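Local atomic coordinates of response regulator (PDB entry 2PLN), a protein that probably acts as a response regulator that binds DNA to control transcription, represented here by its N-terminal receiver domain. Residues P96-E99 against E100-A104. Residues are numbered along the deposited sequence; the frame is centred on the assembly and turned at random.
Sequences PTSE and EEVHA
The imidazole of His103 lies obliquely across the side chain of Glu99, one helical turn earlier, with the backbone O of Glu99 over one ring face, 3.5 Å from His103 CG. At the ring edge, in its plane, a water sits 3.1 Å from ND1 and donates to Glu99 OE2 at 2.6 Å. This water links the two groups, since OE2 and ND1 are 4.0 Å apart, too far for a direct bond; the carboxylate and ring planes are 41° apart. His103 CG stands beside its own backbone N (chi1 -81°), which turns the ring back toward Glu99, where CE1 comes within 4.0 Å of Glu99 CG. A nearby carboxylate would favour a protonated imidazole, although its protonation state cannot be read from the structure.

The helix starts with Thr97 as N-cap. Its OG1, flanked by the backbone N and C (chi1 59°), accepts from Glu100 N at 3.0 Å, which satisfies an amide of the first turn, and also lies against Glu100 CB. The i to i+4 backbone hydrogen bonds begin with Glu101 N to Thr97 O (2.9 Å) and continue from Val102 to Ser98 and from His103 to Glu99; Val102 CG2 rests 3.3 Å from Ser98 O.

This N-terminal turn belongs to helix 98-106 of the CheY-like receiver domain, in the beta-alpha-beta unit between strands 88-93 and 111-114. Glu100 OE1 is hydrogen-bonded to Ser93 and Tyr112, tying the helix start to both strands, while His103 and Ala104 pack on Leu74 of helix 73-83. Toward the second subunit, Glu101 forms salt bridges with Arg118 and Arg126 of that chain, and Val102 packs on its Ala125, consistent with the OmpR/PhoB-type receiver dimer face of helix 98-106, strand 111-114 and helix 120-130.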
# COMPACT_ATOMS: atom_id res chain seq x y z
N PRO A 96 0.31 -9.76 12.15
CA PRO A 96 -0.65 -9.36 11.13
C PRO A 96 -1.78 -10.38 11.04
O PRO A 96 -1.54 -11.59 11.06
CB PRO A 96 0.19 -9.37 9.83
CG PRO A 96 1.28 -10.32 10.08
CD PRO A 96 1.58 -10.22 11.55
N THR A 97 -3.02 -9.91 10.98
CA THR A 97 -4.11 -10.81 10.68
C THR A 97 -4.97 -10.19 9.60
O THR A 97 -4.98 -8.96 9.45
CB THR A 97 -4.99 -11.05 11.92
OG1 THR A 97 -5.52 -9.80 12.38
CG2 THR A 97 -4.16 -11.59 13.12
N SER A 98 -5.72 -11.02 8.90
CA SER A 98 -6.72 -10.55 7.97
C SER A 98 -7.69 -9.58 8.64
O SER A 98 -7.96 -8.49 8.11
CB SER A 98 -7.50 -11.73 7.38
OG SER A 98 -8.57 -11.23 6.60
N GLU A 99 -8.18 -9.95 9.82
CA GLU A 99 -9.12 -9.11 10.55
C GLU A 99 -8.59 -7.71 10.85
O GLU A 99 -9.29 -6.72 10.64
CB GLU A 99 -9.51 -9.80 11.85
CG GLU A 99 -10.64 -9.12 12.61
CD GLU A 99 -10.39 -9.13 14.10
OE1 GLU A 99 -11.17 -9.81 14.81
OE2 GLU A 99 -9.41 -8.48 14.56
N GLU A 100 -7.36 -7.63 11.35
CA GLU A 100 -6.77 -6.35 11.69
C GLU A 100 -6.41 -5.53 10.44
O GLU A 100 -6.52 -4.31 10.46
CB GLU A 100 -5.56 -6.52 12.60
CG GLU A 100 -5.01 -5.19 13.09
CD GLU A 100 -3.72 -5.33 13.87
OE1 GLU A 100 -2.73 -5.86 13.33
OE2 GLU A 100 -3.73 -4.88 15.03
N GLU A 101 -5.96 -6.19 9.38
CA GLU A 101 -5.75 -5.50 8.08
C GLU A 101 -7.03 -4.83 7.57
O GLU A 101 -7.04 -3.63 7.21
CB GLU A 101 -5.19 -6.47 7.06
CG GLU A 101 -4.88 -5.82 5.71
CD GLU A 101 -3.89 -6.60 4.89
OE1 GLU A 101 -3.60 -7.76 5.21
OE2 GLU A 101 -3.40 -6.05 3.90
N VAL A 102 -8.13 -5.59 7.56
CA VAL A 102 -9.41 -5.02 7.13
C VAL A 102 -9.79 -3.81 7.99
O VAL A 102 -10.17 -2.76 7.46
CB VAL A 102 -10.54 -6.09 7.16
CG1 VAL A 102 -11.93 -5.46 6.95
CG2 VAL A 102 -10.27 -7.16 6.13
N HIS A 103 -9.68 -3.95 9.31
CA HIS A 103 -10.01 -2.87 10.23
C HIS A 103 -9.15 -1.64 9.97
O HIS A 103 -9.66 -0.53 9.94
CB HIS A 103 -9.85 -3.29 11.69
CG HIS A 103 -11.00 -4.08 12.22
ND1 HIS A 103 -10.87 -4.99 13.26
CD2 HIS A 103 -12.31 -4.09 11.88
CE1 HIS A 103 -12.05 -5.53 13.52
NE2 HIS A 103 -12.94 -5.00 12.70
N ALA A 104 -7.84 -1.83 9.79
CA ALA A 104 -6.93 -0.71 9.61
C ALA A 104 -7.33 0.08 8.38
O ALA A 104 -7.42 1.28 8.43
CB ALA A 104 -5.47 -1.20 9.48
O HOH W 1 -8.31 -6.11 14.63